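Local coordinates for monoglyceride lipase (Saccharomyces cerevisiae, PDB 4ZWN), which hydrolyses monoacylglycerols to free fatty acids and glycerol, preferring monounsaturated ones, and also takes part in the breakdown of fatty acid ethyl esters, at residues 25-30 against 77-82; 177-182 against 272-277. The protein carries 2 engineered substitutions. One frame throughout, in Å; residues are numbered along the deposited sequence.

Contact 1 (25-30 against 77-82); sequences YPYKVQ and QFRLMD
Y27 and D82 meet because each side chain leaves its backbone with CG trans to N (chi1 176° in Y27, -166° in D82), which sends the tyrosine across the helix surface and brings the carboxylate out to its hydroxyl. The helix, 78-86, is the connection of a beta-alpha-beta crossover in the alpha/beta-hydrolase fold, joining parallel neighbours 62-67 and 89-94 of the central sheet; the non-regular segment 25-30, ahead of the first strand, lies along its outer side. The Y27 ring is spread over R79, whose CG sits under the ring centre, 3.8 Å from the centroid, in a CH-pi contact. Arginine suits this place because its extended chain gives the ring methylene groups to lie on and carries the guanidinium beyond it, to a salt bridge with D310 and a hydrogen bond with the carbonyl of E308. Y216 of helix 214-222 also packs on Y27 and R79. Y25 approaches with its tip, OH lying 3.7 Å from R79 CB and 3.8 Å from F78 CB, at the first turn of the helix. Farther along the segment, V29 uses its two branches separately: CG1 rests 3.4 Å from D82 OD1, while CG2 looks to F78 CD2, 4.5 Å away. Aspartate suits position 82 because its two oxygens can accept from several donors at once. Its OD1 accepts from T31 OG1, so both oxygens of this buried group are engaged. OD2 takes the Y27 hydroxyl, near the plane of that ring, at a modelled 2.4 Å between OH and OD2, a doubtful value. The same OD2 receives Q30 N on its syn side, tilted somewhat out of the carboxylate plane, 2.7 Å away and nearly straight at 168°.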
ATOM      1  N   TYR A  25      -9.473   1.655 -18.665  1.00 46.04           N
ATOM      2  CA  TYR A  25      -8.464   2.188 -17.759  1.00 47.21           C
ATOM      3  C   TYR A  25      -7.986   3.541 -18.277  1.00 47.66           C
ATOM      4  O   TYR A  25      -7.357   3.619 -19.331  1.00 53.50           O
ATOM      5  CB  TYR A  25      -7.296   1.205 -17.625  1.00 40.72           C
ATOM      6  CG  TYR A  25      -6.255   1.593 -16.598  1.00 45.80           C
ATOM      7  CD1 TYR A  25      -6.603   1.817 -15.272  1.00 46.76           C
ATOM      8  CD2 TYR A  25      -4.917   1.711 -16.951  1.00 48.67           C
ATOM      9  CE1 TYR A  25      -5.649   2.164 -14.331  1.00 43.10           C
ATOM     10  CE2 TYR A  25      -3.957   2.055 -16.020  1.00 43.65           C
ATOM     11  CZ  TYR A  25      -4.327   2.280 -14.712  1.00 44.71           C
ATOM     12  OH  TYR A  25      -3.369   2.623 -13.786  1.00 44.59           O
ATOM     13  N   PRO A  26      -8.294   4.616 -17.535  1.00 44.75           N
ATOM     14  CA  PRO A  26      -8.064   5.998 -17.974  1.00 45.35           C
ATOM     15  C   PRO A  26      -6.601   6.322 -18.258  1.00 44.59           C
ATOM     16  O   PRO A  26      -6.322   7.220 -19.050  1.00 52.11           O
ATOM     17  CB  PRO A  26      -8.574   6.830 -16.788  1.00 43.08           C
ATOM     18  CG  PRO A  26      -9.514   5.927 -16.066  1.00 38.82           C
ATOM     19  CD  PRO A  26      -8.916   4.564 -16.203  1.00 43.51           C
ATOM     20  N   TYR A  27      -5.682   5.606 -17.623  1.00 47.86           N
ATOM     21  CA  TYR A  27      -4.265   5.922 -17.763  1.00 45.15           C
ATOM     22  C   TYR A  27      -3.609   5.125 -18.887  1.00 47.51           C
ATOM     23  O   TYR A  27      -3.842   3.925 -19.039  1.00 48.36           O
ATOM     24  CB  TYR A  27      -3.527   5.673 -16.444  1.00 40.81           C
ATOM     25  CG  TYR A  27      -2.035   5.899 -16.539  1.00 41.00           C
ATOM     26  CD1 TYR A  27      -1.510   7.181 -16.632  1.00 39.78           C
ATOM     27  CD2 TYR A  27      -1.152   4.828 -16.536  1.00 38.06           C
ATOM     28  CE1 TYR A  27      -0.147   7.391 -16.723  1.00 35.93           C
ATOM     29  CE2 TYR A  27       0.211   5.027 -16.625  1.00 35.81           C
ATOM     30  CZ  TYR A  27       0.708   6.309 -16.719  1.00 35.19           C
ATOM     31  OH  TYR A  27       2.067   6.506 -16.808  1.00 40.12           O
ATOM     32  N   LYS A  28      -2.790   5.816 -19.673  1.00 43.38           N
ATOM     33  CA  LYS A  28      -2.029   5.199 -20.750  1.00 40.52           C
ATOM     34  C   LYS A  28      -0.608   4.908 -20.284  1.00 38.82           C
ATOM     35  O   LYS A  28       0.166   5.832 -20.039  1.00 45.92           O
ATOM     36  CB  LYS A  28      -2.001   6.111 -21.981  1.00 41.28           C
ATOM     37  CG  LYS A  28      -3.371   6.526 -22.507  1.00 41.31           C
ATOM     38  CD  LYS A  28      -4.059   5.378 -23.228  1.00 50.14           C
ATOM     39  CE  LYS A  28      -5.079   5.887 -24.235  1.00 48.68           C
ATOM     40  NZ  LYS A  28      -5.672   4.772 -25.028  1.00 51.43           N
ATOM     41  N   VAL A  29      -0.268   3.631 -20.152  1.00 42.35           N
ATOM     42  CA  VAL A  29       1.073   3.245 -19.729  1.00 37.85           C
ATOM     43  C   VAL A  29       2.082   3.630 -20.807  1.00 41.30           C
ATOM     44  O   VAL A  29       1.857   3.393 -21.992  1.00 42.06           O
ATOM     45  CB  VAL A  29       1.164   1.734 -19.432  1.00 42.37           C
ATOM     46  CG1 VAL A  29       2.564   1.362 -18.963  1.00 39.61           C
ATOM     47  CG2 VAL A  29       0.130   1.340 -18.391  1.00 32.18           C
ATOM     48  N   GLN A  30       3.189   4.238 -20.389  1.00 43.06           N
ATOM     49  CA  GLN A  30       4.177   4.759 -21.327  1.00 41.60           C
ATOM     50  C   GLN A  30       5.338   3.795 -21.549  1.00 44.87           C
ATOM     51  O   GLN A  30       6.022   3.867 -22.569  1.00 42.25           O
ATOM     52  CB  GLN A  30       4.704   6.106 -20.835  1.00 37.54           C
ATOM     53  CG  GLN A  30       3.605   7.104 -20.534  1.00 44.10           C
ATOM     54  CD  GLN A  30       4.136   8.387 -19.942  1.00 46.99           C
ATOM     55  OE1 GLN A  30       5.240   8.824 -20.270  1.00 50.06           O
ATOM     56  NE2 GLN A  30       3.355   8.998 -19.058  1.00 43.41           N
ATOM     57  N   GLN A  77      -1.619  -0.344  -9.414  1.00 37.44           N
ATOM     58  CA  GLN A  77      -0.328   0.301  -9.213  1.00 34.66           C
ATOM     59  C   GLN A  77       0.439   0.515 -10.519  1.00 36.60           C
ATOM     60  O   GLN A  77       1.607   0.906 -10.492  1.00 35.64           O
ATOM     61  CB  GLN A  77       0.522  -0.508  -8.232  1.00 31.07           C
ATOM     62  CG  GLN A  77       0.490   0.036  -6.814  1.00 28.04           C
ATOM     63  CD  GLN A  77      -0.916   0.125  -6.257  1.00 31.70           C
ATOM     64  OE1 GLN A  77      -1.506   1.204  -6.184  1.00 29.21           O
ATOM     65  NE2 GLN A  77      -1.462  -1.016  -5.854  1.00 27.99           N
ATOM     66  N   PHE A  78      -0.217   0.275 -11.653  1.00 30.68           N
ATOM     67  CA  PHE A  78       0.405   0.503 -12.958  1.00 35.97           C
ATOM     68  C   PHE A  78       0.870   1.945 -13.117  1.00 34.75           C
ATOM     69  O   PHE A  78       1.994   2.200 -13.544  1.00 32.94           O
ATOM     70  CB  PHE A  78      -0.557   0.160 -14.099  1.00 37.64           C
ATOM     71  CG  PHE A  78      -0.617  -1.304 -14.432  1.00 40.02           C
ATOM     72  CD1 PHE A  78       0.069  -2.236 -13.668  1.00 39.83           C
ATOM     73  CD2 PHE A  78      -1.350  -1.747 -15.521  1.00 40.27           C
ATOM     74  CE1 PHE A  78       0.013  -3.586 -13.977  1.00 34.69           C
ATOM     75  CE2 PHE A  78      -1.407  -3.092 -15.835  1.00 41.85           C
ATOM     76  CZ  PHE A  78      -0.724  -4.011 -15.062  1.00 38.48           C
ATOM     77  N   ARG A  79      -0.013   2.878 -12.778  1.00 35.15           N
ATOM     78  CA  ARG A  79       0.259   4.303 -12.909  1.00 34.84           C
ATOM     79  C   ARG A  79       1.521   4.693 -12.140  1.00 36.15           C
ATOM     80  O   ARG A  79       2.352   5.455 -12.632  1.00 33.01           O
ATOM     81  CB  ARG A  79      -0.947   5.106 -12.416  1.00 39.13           C
ATOM     82  CG  ARG A  79      -1.015   6.557 -12.862  1.00 35.00           C
ATOM     83  CD  ARG A  79      -2.279   7.200 -12.296  1.00 44.02           C
ATOM     84  NE  ARG A  79      -2.475   8.582 -12.728  1.00 49.94           N
ATOM     85  CZ  ARG A  79      -3.493   9.345 -12.339  1.00 46.16           C
ATOM     86  NH1 ARG A  79      -4.407   8.861 -11.506  1.00 32.23           N
ATOM     87  NH2 ARG A  79      -3.599  10.593 -12.777  1.00 45.67           N
ATOM     88  N   LEU A  80       1.670   4.146 -10.937  1.00 36.27           N
ATOM     89  CA  LEU A  80       2.821   4.455 -10.096  1.00 35.35           C
ATOM     90  C   LEU A  80       4.104   3.820 -10.628  1.00 34.45           C
ATOM     91  O   LEU A  80       5.135   4.481 -10.737  1.00 39.75           O
ATOM     92  CB  LEU A  80       2.571   3.989  -8.663  1.00 32.03           C
ATOM     93  CG  LEU A  80       3.729   4.182  -7.687  1.00 37.20           C
ATOM     94  CD1 LEU A  80       4.123   5.654  -7.602  1.00 33.51           C
ATOM     95  CD2 LEU A  80       3.355   3.634  -6.318  1.00 30.76           C
ATOM     96  N   MET A  81       4.029   2.534 -10.953  1.00 30.19           N
ATOM     97  CA  MET A  81       5.183   1.794 -11.451  1.00 33.81           C
ATOM     98  C   MET A  81       5.679   2.337 -12.790  1.00 34.70           C
ATOM     99  O   MET A  81       6.881   2.332 -13.062  1.00 31.31           O
ATOM    100  CB  MET A  81       4.841   0.309 -11.581  1.00 34.98           C
ATOM    101  CG  MET A  81       4.550  -0.363 -10.252  1.00 33.61           C
ATOM    102  SD  MET A  81       4.321  -2.149 -10.335  1.00 28.91           S
ATOM    103  CE  MET A  81       2.726  -2.252 -11.143  1.00 28.59           C
ATOM    104  N   ASP A  82       4.752   2.806 -13.619  1.00 36.92           N
ATOM    105  CA  ASP A  82       5.104   3.381 -14.912  1.00 33.47           C
ATOM    106  C   ASP A  82       5.940   4.648 -14.735  1.00 35.29           C
ATOM    107  O   ASP A  82       6.978   4.809 -15.377  1.00 40.38           O
ATOM    108  CB  ASP A  82       3.846   3.684 -15.728  1.00 34.59           C
ATOM    109  CG  ASP A  82       4.150   3.959 -17.194  1.00 40.33           C
ATOM    110  OD1 ASP A  82       5.050   3.293 -17.752  1.00 31.86           O
ATOM    111  OD2 ASP A  82       3.488   4.839 -17.789  1.00 34.75           O
TER

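Contact 2 (177-182 against 272-277); sequences PHTMYN and DTINDP
T179 and T273 join the short helix 177-182 to the loop that carries D272, the inferred acid of the catalytic triad. This helix begins the long insertion between strands 165-169 and 264-269, where monoglyceride lipases carry their cap. From T179 CB, which rests 3.8 Å from T273 O and 3.9 Å from I274 O, the side chain turns OG1 beside its own backbone N (chi1 -67°). OG1 then donates to T273 O at 2.8 Å, in the carbonyl plane and on a lone pair, and lies 3.2 Å from I274 CA. A valine here would probably leave T273 O without this donor and press a methyl group against the loop. H178 CB lies 4.1 Å from T273 CB, and P177 CD touches D276 OD2 while D276 OD1 caps K278 N. Within the loop, D272 OD1 accepts I274 N in an Asx turn and N275 N, from above the carboxylate plane, completing an Asx motif; OD2 hydrogen-bonds H302 ND1. Threonine suits position 179 because its short side chain carries a hydroxyl straight to the carbonyl. A hydroxyl-to-carbonyl bond thus fastens helix to loop main chain, beside the Asx turn that probably holds the presumed triad aspartate in position.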
ATOM      1  N   PRO A 177     -14.512   9.284  10.313  1.00 31.59           N
ATOM      2  CA  PRO A 177     -15.882   9.237  10.843  1.00 31.14           C
ATOM      3  C   PRO A 177     -16.947   9.028   9.767  1.00 29.08           C
ATOM      4  O   PRO A 177     -17.936   8.337  10.004  1.00 30.56           O
ATOM      5  CB  PRO A 177     -16.044  10.608  11.502  1.00 29.94           C
ATOM      6  CG  PRO A 177     -14.670  10.962  11.937  1.00 35.24           C
ATOM      7  CD  PRO A 177     -13.751  10.415  10.875  1.00 32.87           C
ATOM      8  N   HIS A 178     -16.733   9.614   8.594  1.00 30.35           N
ATOM      9  CA  HIS A 178     -17.660   9.467   7.481  1.00 27.89           C
ATOM     10  C   HIS A 178     -17.826   8.004   7.082  1.00 34.49           C
ATOM     11  O   HIS A 178     -18.931   7.556   6.775  1.00 33.34           O
ATOM     12  CB  HIS A 178     -17.180  10.284   6.286  1.00 32.07           C
ATOM     13  CG  HIS A 178     -18.061  10.174   5.085  1.00 41.81           C
ATOM     14  ND1 HIS A 178     -17.902   9.191   4.130  1.00 35.92           N
ATOM     15  CD2 HIS A 178     -19.110  10.928   4.676  1.00 42.80           C
ATOM     16  CE1 HIS A 178     -18.815   9.343   3.189  1.00 38.58           C
ATOM     17  NE2 HIS A 178     -19.559  10.389   3.495  1.00 41.35           N
ATOM     18  N   THR A 179     -16.723   7.263   7.092  1.00 33.78           N
ATOM     19  CA  THR A 179     -16.756   5.845   6.749  1.00 30.66           C
ATOM     20  C   THR A 179     -17.368   5.009   7.875  1.00 28.50           C
ATOM     21  O   THR A 179     -18.143   4.086   7.621  1.00 31.91           O
ATOM     22  CB  THR A 179     -15.343   5.319   6.413  1.00 31.83           C
ATOM     23  OG1 THR A 179     -14.885   5.932   5.201  1.00 34.30           O
ATOM     24  CG2 THR A 179     -15.355   3.806   6.225  1.00 26.50           C
ATOM     25  N   MET A 180     -17.034   5.340   9.119  1.00 26.09           N
ATOM     26  CA  MET A 180     -17.554   4.589  10.259  1.00 33.30           C
ATOM     27  C   MET A 180     -19.062   4.779  10.425  1.00 35.87           C
ATOM     28  O   MET A 180     -19.772   3.847  10.802  1.00 39.21           O
ATOM     29  CB  MET A 180     -16.827   4.991  11.542  1.00 31.66           C
ATOM     30  CG  MET A 180     -15.318   4.837  11.456  1.00 38.29           C
ATOM     31  SD  MET A 180     -14.471   5.162  13.016  1.00 41.35           S
ATOM     32  CE  MET A 180     -14.936   3.706  13.946  1.00 35.09           C
ATOM     33  N   TYR A 181     -19.549   5.983  10.134  1.00 31.47           N
ATOM     34  CA  TYR A 181     -20.980   6.274  10.205  1.00 32.10           C
ATOM     35  C   TYR A 181     -21.779   5.607   9.082  1.00 39.51           C
ATOM     36  O   TYR A 181     -22.868   5.089   9.318  1.00 40.16           O
ATOM     37  CB  TYR A 181     -21.220   7.787  10.170  1.00 31.62           C
ATOM     38  CG  TYR A 181     -21.212   8.455  11.530  1.00 32.42           C
ATOM     39  CD1 TYR A 181     -20.043   8.558  12.271  1.00 30.07           C
ATOM     40  CD2 TYR A 181     -22.375   8.995  12.066  1.00 27.84           C
ATOM     41  CE1 TYR A 181     -20.032   9.170  13.510  1.00 33.44           C
ATOM     42  CE2 TYR A 181     -22.372   9.609  13.302  1.00 31.74           C
ATOM     43  CZ  TYR A 181     -21.197   9.694  14.020  1.00 27.48           C
ATOM     44  OH  TYR A 181     -21.184  10.305  15.251  1.00 32.36           O
ATOM     45  N   ASN A 182     -21.239   5.620   7.867  1.00 37.31           N
ATOM     46  CA  ASN A 182     -21.967   5.111   6.707  1.00 38.03           C
ATOM     47  C   ASN A 182     -21.761   3.627   6.450  1.00 39.79           C
ATOM     48  O   ASN A 182     -22.577   2.986   5.793  1.00 40.60           O
ATOM     49  CB  ASN A 182     -21.577   5.889   5.454  1.00 34.89           C
ATOM     50  CG  ASN A 182     -22.092   7.303   5.472  1.00 47.15           C
ATOM     51  OD1 ASN A 182     -21.315   8.254   5.437  1.00 50.14           O
ATOM     52  ND2 ASN A 182     -23.410   7.455   5.527  1.00 51.66           N
ATOM     53  N   ASP A 272      -9.452  13.061   2.318  1.00 32.02           N
ATOM     54  CA  ASP A 272      -9.657  11.629   2.486  1.00 34.20           C
ATOM     55  C   ASP A 272     -10.718  11.374   3.556  1.00 34.46           C
ATOM     56  O   ASP A 272     -10.520  11.689   4.730  1.00 31.66           O
ATOM     57  CB  ASP A 272      -8.339  10.941   2.856  1.00 33.10           C
ATOM     58  CG  ASP A 272      -8.412   9.425   2.757  1.00 32.54           C
ATOM     59  OD1 ASP A 272      -9.526   8.862   2.805  1.00 34.31           O
ATOM     60  OD2 ASP A 272      -7.342   8.793   2.643  1.00 32.41           O
ATOM     61  N   THR A 273     -11.846  10.808   3.143  1.00 33.10           N
ATOM     62  CA  THR A 273     -12.931  10.512   4.072  1.00 34.34           C
ATOM     63  C   THR A 273     -13.064   9.012   4.290  1.00 33.81           C
ATOM     64  O   THR A 273     -14.055   8.539   4.844  1.00 32.06           O
ATOM     65  CB  THR A 273     -14.271  11.076   3.579  1.00 35.10           C
ATOM     66  OG1 THR A 273     -14.519  10.616   2.243  1.00 35.29           O
ATOM     67  CG2 THR A 273     -14.241  12.598   3.592  1.00 31.43           C
ATOM     68  N   ILE A 274     -12.055   8.267   3.848  1.00 39.58           N
ATOM     69  CA  ILE A 274     -11.995   6.831   4.086  1.00 35.00           C
ATOM     70  C   ILE A 274     -11.069   6.553   5.267  1.00 34.72           C
ATOM     71  O   ILE A 274     -11.494   6.003   6.282  1.00 32.08           O
ATOM     72  CB  ILE A 274     -11.518   6.070   2.834  1.00 33.64           C
ATOM     73  CG1 ILE A 274     -12.519   6.270   1.693  1.00 35.92           C
ATOM     74  CG2 ILE A 274     -11.346   4.588   3.137  1.00 28.02           C
ATOM     75  CD1 ILE A 274     -12.163   5.535   0.420  1.00 33.09           C
ATOM     76  N   ASN A 275      -9.804   6.943   5.132  1.00 34.22           N
ATOM     77  CA  ASN A 275      -8.859   6.879   6.242  1.00 33.78           C
ATOM     78  C   ASN A 275      -8.577   8.276   6.786  1.00 30.78           C
ATOM     79  O   ASN A 275      -8.160   9.163   6.046  1.00 34.98           O
ATOM     80  CB  ASN A 275      -7.551   6.209   5.811  1.00 30.04           C
ATOM     81  CG  ASN A 275      -7.738   4.751   5.437  1.00 31.80           C
ATOM     82  OD1 ASN A 275      -8.750   4.137   5.775  1.00 37.65           O
ATOM     83  ND2 ASN A 275      -6.755   4.185   4.744  1.00 30.96           N
ATOM     84  N   ASP A 276      -8.807   8.467   8.081  1.00 28.66           N
ATOM     85  CA  ASP A 276      -8.659   9.783   8.692  1.00 27.55           C
ATOM     86  C   ASP A 276      -7.212  10.266   8.679  1.00 29.42           C
ATOM     87  O   ASP A 276      -6.307   9.549   9.113  1.00 29.27           O
ATOM     88  CB  ASP A 276      -9.184   9.763  10.129  1.00 26.07           C
ATOM     89  CG  ASP A 276      -9.614  11.136  10.613  1.00 30.97           C
ATOM     90  OD1 ASP A 276      -8.901  12.124  10.348  1.00 28.30           O
ATOM     91  OD2 ASP A 276     -10.679  11.228  11.258  1.00 39.30           O
ATOM     92  N   PRO A 277      -6.992  11.492   8.178  1.00 28.90           N
ATOM     93  CA  PRO A 277      -5.675  12.137   8.229  1.00 32.75           C
ATOM     94  C   PRO A 277      -5.137  12.260   9.655  1.00 29.23           C
ATOM     95  O   PRO A 277      -3.928  12.400   9.835  1.00 30.42           O
ATOM     96  CB  PRO A 277      -5.939  13.516   7.622  1.00 31.77           C
ATOM     97  CG  PRO A 277      -7.093  13.301   6.707  1.00 29.01           C
ATOM     98  CD  PRO A 277      -7.959  12.284   7.395  1.00 28.75           C
TER

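Overall arrangement
Starting from the N terminus, the chain passes through 25-30 before entering the sheet, continues through strands 37-41, 44-51 and 62-67, and returns with 77-82, where contact 1 closes the first loop. Contact 2 opens only after the nucleophile elbow around S144 and strand 165-169; its loop spans the insertion, rich in helices, and closes beyond strand 264-269. The two loops therefore follow in series, neither nesting nor crossing. Their centres stand 27 Å apart, with nearest atoms about 12 Å from each other. Contact 1 ties the N-terminal tail to a crossover helix, and contact 2 ties the start of the insertion to the loop bearing D272, close to S144 and H302.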